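Local coordinates for SusD superfamily protein (Parabacteroides distasonis, PDB 3OTN) that probably binds carbohydrate or other nutrients at the outer membrane, as a member of the SusD family, at residues L269-E281 / F308-S320. Numbering follows the deposited sequence.
With EDO (1,2-ethanediol), chain O.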
loop_
_atom_site.group_PDB
_atom_site.type_symbol
_atom_site.label_atom_id
_atom_site.label_comp_id
_atom_site.label_asym_id
_atom_site.label_seq_id
_atom_site.Cartn_x
_atom_site.Cartn_y
_atom_site.Cartn_z
ATOM N N LEU A 269 17.459 -1.551 5.552
ATOM C CA LEU A 269 18.775 -2.103 5.825
ATOM C C LEU A 269 19.274 -1.458 7.104
ATOM O O LEU A 269 18.980 -0.295 7.311
ATOM C CB LEU A 269 19.741 -1.798 4.674
ATOM C CG LEU A 269 19.398 -2.308 3.266
ATOM C CD1 LEU A 269 20.454 -1.877 2.200
ATOM C CD2 LEU A 269 19.206 -3.793 3.306
ATOM N N PRO A 270 19.993 -2.201 7.973
ATOM C CA PRO A 270 20.470 -1.658 9.268
ATOM C C PRO A 270 21.331 -0.432 9.114
ATOM O O PRO A 270 22.272 -0.448 8.323
ATOM C CB PRO A 270 21.284 -2.831 9.893
ATOM C CG PRO A 270 21.442 -3.832 8.823
ATOM C CD PRO A 270 20.313 -3.631 7.851
ATOM N N SER A 271 21.008 0.617 9.861
ATOM C CA SER A 271 21.633 1.926 9.672
ATOM C C SER A 271 23.145 1.906 9.808
ATOM O O SER A 271 23.679 1.301 10.743
ATOM C CB SER A 271 21.099 2.962 10.666
ATOM O OG SER A 271 21.504 4.274 10.257
ATOM N N ARG A 272 23.815 2.579 8.869
ATOM C CA ARG A 272 25.266 2.752 8.880
ATOM C C ARG A 272 26.008 1.432 9.236
ATOM O O ARG A 272 26.968 1.447 9.961
ATOM C CB ARG A 272 25.661 3.931 9.819
ATOM C CG ARG A 272 25.124 5.350 9.387
ATOM C CD ARG A 272 25.834 6.509 10.142
ATOM N N SER A 273 25.538 0.304 8.695
ATOM C CA SER A 273 26.075 -1.046 8.981
ATOM C C SER A 273 27.178 -1.535 8.023
ATOM O O SER A 273 27.967 -2.426 8.365
ATOM C CB SER A 273 24.937 -2.058 8.910
ATOM O OG SER A 273 24.282 -2.001 7.636
ATOM N N GLY A 274 27.175 -1.025 6.798
ATOM C CA GLY A 274 28.160 -1.429 5.808
ATOM C C GLY A 274 27.922 -2.788 5.170
ATOM O O GLY A 274 28.858 -3.331 4.578
ATOM N N ILE A 275 26.682 -3.317 5.251
ATOM C CA ILE A 275 26.348 -4.611 4.638
ATOM C C ILE A 275 26.079 -4.556 3.131
ATOM O O ILE A 275 25.920 -5.603 2.518
ATOM C CB ILE A 275 25.114 -5.310 5.323
ATOM C CG1 ILE A 275 23.801 -4.525 5.113
ATOM C CG2 ILE A 275 25.444 -5.577 6.814
ATOM C CD1 ILE A 275 22.502 -5.407 5.228
ATOM N N SER A 276 26.005 -3.347 2.573
ATOM C CA SER A 276 25.554 -3.098 1.206
ATOM C C SER A 276 26.513 -2.269 0.365
ATOM O O SER A 276 27.471 -1.685 0.879
ATOM C CB SER A 276 24.206 -2.382 1.216
ATOM O OG SER A 276 24.364 -0.997 1.371
ATOM N N ALA A 277 26.206 -2.225 -0.934
ATOM C CA ALA A 277 26.952 -1.459 -1.957
ATOM C C ALA A 277 26.524 0.001 -1.965
ATOM O O ALA A 277 27.178 0.825 -2.573
ATOM C CB ALA A 277 26.721 -2.058 -3.369
ATOM N N TYR A 278 25.404 0.314 -1.319
ATOM C CA TYR A 278 24.946 1.698 -1.226
ATOM C C TYR A 278 25.938 2.541 -0.422
ATOM O O TYR A 278 26.626 2.017 0.456
ATOM C CB TYR A 278 23.585 1.759 -0.556
ATOM C CG TYR A 278 22.481 1.116 -1.360
ATOM C CD1 TYR A 278 21.890 1.795 -2.428
ATOM C CD2 TYR A 278 22.010 -0.160 -1.049
ATOM C CE1 TYR A 278 20.879 1.201 -3.195
ATOM C CE2 TYR A 278 20.985 -0.761 -1.795
ATOM C CZ TYR A 278 20.419 -0.077 -2.872
ATOM O OH TYR A 278 19.381 -0.672 -3.604
ATOM N N ASP A 279 26.008 3.840 -0.695
ATOM C CA ASP A 279 26.910 4.678 0.108
ATOM C C ASP A 279 26.506 4.751 1.593
ATOM O O ASP A 279 27.377 4.905 2.458
ATOM C CB ASP A 279 27.165 6.063 -0.509
ATOM C CG ASP A 279 25.918 6.858 -0.737
ATOM O OD1 ASP A 279 24.814 6.386 -0.419
ATOM O OD2 ASP A 279 26.047 7.991 -1.242
ATOM N N LEU A 280 25.207 4.601 1.882
ATOM C CA LEU A 280 24.691 4.537 3.258
ATOM C C LEU A 280 23.383 3.762 3.341
ATOM O O LEU A 280 22.514 3.894 2.471
ATOM C CB LEU A 280 24.456 5.946 3.819
ATOM C CG LEU A 280 25.712 6.691 4.366
ATOM C CD1 LEU A 280 25.335 8.039 4.992
ATOM C CD2 LEU A 280 26.538 5.852 5.395
ATOM N N GLU A 281 23.255 2.953 4.390
ATOM C CA GLU A 281 22.017 2.287 4.708
ATOM C C GLU A 281 21.271 3.172 5.701
ATOM O O GLU A 281 21.889 3.737 6.592
ATOM C CB GLU A 281 22.304 0.936 5.347
ATOM C CG GLU A 281 23.118 0.011 4.473
ATOM C CD GLU A 281 24.634 0.090 4.676
ATOM O OE1 GLU A 281 25.120 0.619 5.712
ATOM O OE2 GLU A 281 25.349 -0.445 3.809
ATOM N N PHE A 308 12.436 -11.721 7.660
ATOM C CA PHE A 308 13.347 -11.019 8.553
ATOM C C PHE A 308 14.746 -11.596 8.460
ATOM O O PHE A 308 14.929 -12.758 8.048
ATOM C CB PHE A 308 12.826 -11.075 10.012
ATOM C CG PHE A 308 11.412 -10.599 10.144
ATOM C CD1 PHE A 308 11.100 -9.271 9.920
ATOM C CD2 PHE A 308 10.370 -11.509 10.381
ATOM C CE1 PHE A 308 9.773 -8.836 10.001
ATOM C CE2 PHE A 308 9.058 -11.095 10.429
ATOM C CZ PHE A 308 8.749 -9.760 10.254
ATOM N N PHE A 309 15.724 -10.786 8.850
ATOM C CA PHE A 309 17.119 -11.232 8.996
ATOM C C PHE A 309 17.790 -10.590 10.193
ATOM O O PHE A 309 17.311 -9.597 10.734
ATOM C CB PHE A 309 17.937 -11.114 7.694
ATOM C CG PHE A 309 18.361 -9.713 7.288
ATOM C CD1 PHE A 309 17.451 -8.673 7.152
ATOM C CD2 PHE A 309 19.697 -9.474 6.912
ATOM C CE1 PHE A 309 17.854 -7.394 6.695
ATOM C CE2 PHE A 309 20.110 -8.200 6.466
ATOM C CZ PHE A 309 19.192 -7.163 6.351
ATOM N N THR A 310 18.854 -11.244 10.651
ATOM C CA THR A 310 19.556 -10.888 11.896
ATOM C C THR A 310 21.079 -10.935 11.750
ATOM O O THR A 310 21.796 -10.557 12.668
ATOM C CB THR A 310 19.185 -11.883 13.015
ATOM O OG1 THR A 310 19.598 -13.190 12.620
ATOM C CG2 THR A 310 17.700 -11.907 13.291
ATOM N N ASN A 311 21.580 -11.451 10.627
ATOM C CA ASN A 311 22.983 -11.404 10.316
ATOM C C ASN A 311 23.204 -11.251 8.795
ATOM O O ASN A 311 22.323 -11.565 7.980
ATOM C CB ASN A 311 23.684 -12.660 10.870
ATOM C CG ASN A 311 23.296 -13.928 10.117
ATOM O OD1 ASN A 311 23.556 -14.055 8.928
ATOM N ND2 ASN A 311 22.686 -14.872 10.816
ATOM N N TYR A 312 24.378 -10.759 8.431
ATOM C CA TYR A 312 24.775 -10.633 7.021
ATOM C C TYR A 312 26.295 -10.577 6.990
ATOM O O TYR A 312 26.932 -11.098 7.902
ATOM C CB TYR A 312 24.069 -9.439 6.319
ATOM C CG TYR A 312 23.863 -9.662 4.835
ATOM C CD1 TYR A 312 22.941 -10.591 4.365
ATOM C CD2 TYR A 312 24.623 -8.957 3.885
ATOM C CE1 TYR A 312 22.782 -10.838 2.973
ATOM C CE2 TYR A 312 24.465 -9.198 2.508
ATOM C CZ TYR A 312 23.540 -10.128 2.068
ATOM O OH TYR A 312 23.414 -10.342 0.722
ATOM N N LYS A 313 26.895 -10.154 5.897
ATOM C CA LYS A 313 28.342 -9.956 5.836
ATOM C C LYS A 313 28.580 -8.506 5.466
ATOM O O LYS A 313 27.753 -7.895 4.787
ATOM C CB LYS A 313 28.969 -10.873 4.783
ATOM C CG LYS A 313 28.663 -12.366 4.963
ATOM C CD LYS A 313 29.576 -13.269 4.087
ATOM C CE LYS A 313 29.057 -14.708 4.029
ATOM N NZ LYS A 313 30.005 -15.653 3.377
ATOM N N GLY A 314 29.695 -7.955 5.919
ATOM C CA GLY A 314 30.103 -6.617 5.513
ATOM C C GLY A 314 30.437 -6.609 4.029
ATOM O O GLY A 314 30.989 -7.566 3.506
ATOM N N HIS A 315 30.089 -5.529 3.347
ATOM C CA HIS A 315 30.340 -5.443 1.908
ATOM C C HIS A 315 31.843 -5.149 1.694
ATOM O O HIS A 315 32.408 -4.371 2.464
ATOM C CB HIS A 315 29.475 -4.349 1.289
ATOM C CG HIS A 315 29.522 -4.325 -0.199
ATOM N ND1 HIS A 315 30.485 -3.627 -0.903
ATOM C CD2 HIS A 315 28.733 -4.914 -1.127
ATOM C CE1 HIS A 315 30.277 -3.772 -2.197
ATOM N NE2 HIS A 315 29.225 -4.555 -2.361
ATOM N N PRO A 316 32.491 -5.763 0.677
ATOM C CA PRO A 316 33.946 -5.519 0.457
ATOM C C PRO A 316 34.379 -4.065 0.223
ATOM O O PRO A 316 35.544 -3.748 0.418
ATOM C CB PRO A 316 34.271 -6.347 -0.790
ATOM C CG PRO A 316 33.168 -7.355 -0.893
ATOM C CD PRO A 316 31.952 -6.726 -0.299
ATOM N N SER A 317 33.471 -3.188 -0.191
ATOM C CA SER A 317 33.830 -1.772 -0.357
ATOM C C SER A 317 33.848 -0.998 0.973
ATOM O O SER A 317 34.253 0.170 1.012
ATOM C CB SER A 317 32.831 -1.088 -1.290
ATOM O OG SER A 317 31.566 -0.923 -0.654
ATOM N N LYS A 318 33.352 -1.624 2.038
ATOM C CA LYS A 318 33.121 -0.952 3.304
ATOM C C LYS A 318 34.106 -1.354 4.418
ATOM O O LYS A 318 34.188 -0.654 5.421
ATOM C CB LYS A 318 31.678 -1.225 3.759
ATOM C CG LYS A 318 30.562 -0.785 2.789
ATOM C CD LYS A 318 30.391 0.704 2.707
ATOM C CE LYS A 318 29.182 1.114 1.854
ATOM N NZ LYS A 318 27.859 0.636 2.409
ATOM N N PHE A 319 34.819 -2.473 4.255
ATOM C CA PHE A 319 35.759 -2.966 5.253
ATOM C C PHE A 319 37.068 -3.331 4.570
ATOM O O PHE A 319 37.072 -3.807 3.429
ATOM C CB PHE A 319 35.196 -4.191 5.992
ATOM C CG PHE A 319 33.960 -3.893 6.777
ATOM C CD1 PHE A 319 34.048 -3.441 8.098
ATOM C CD2 PHE A 319 32.694 -4.009 6.185
ATOM C CE1 PHE A 319 32.897 -3.118 8.826
ATOM C CE2 PHE A 319 31.522 -3.694 6.918
ATOM C CZ PHE A 319 31.626 -3.252 8.238
ATOM N N SER A 320 38.171 -3.126 5.294
ATOM C CA SER A 320 39.518 -3.464 4.812
ATOM C C SER A 320 39.645 -4.973 4.612
ATOM O O SER A 320 39.012 -5.741 5.352
ATOM C CB SER A 320 40.580 -2.997 5.803
ATOM O OG SER A 320 40.294 -1.694 6.267
HETATM C C1 EDO O . 22.932 -13.925 14.660
HETATM O O1 EDO O . 22.211 -14.524 13.588
HETATM C C2 EDO O . 22.235 -14.253 15.983
HETATM O O2 EDO O . 21.026 -13.504 16.078
HETATM O O HOH W 1 27.628 1.773 4.830
#
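K318 reaches into the 269-281 loop in a polar loop-to-loop contact at the edge of the fold, beside apolar packing of I275 against strand 308-312. The K318 chain folds at its CB-CG bond (chi2 -71°) and again at its CD-CE bond (chi4 63°), which brings NZ to two backbone carbonyls. NZ donates to Y278 O at 2.7 Å, almost in line with its C=O bond, and to S276 O at 2.8 Å, from above that carbonyl plane. A salt bridge joins NZ to E281 OE2 at 3.1 Å, and a water links NZ to E281 OE1. E281 also gathers its own loop: OE1 accepts from G274 N, while OE2 takes S276 N and, on its anti lone pair, S276 OG. The lysine charge probably stabilises this carboxylate as an anion.

The contact centre lies about 27 Å from the centre of this SusD-family chain, where strand 308-312 is the middle of a three-stranded antiparallel sheet. H315 N donates to G274 O at 2.8 Å in an almost straight bond (176°). A277 CA sits over the centre of one face of the H315 ring, and NE2 bonds to D346 O. I275 CD1 meets the F309 ring edge at CE2, 3.9 Å away. I275 CB packs on Y312 CD2 at 4.0 Å, and Y312 OH is held by D346 and Q342.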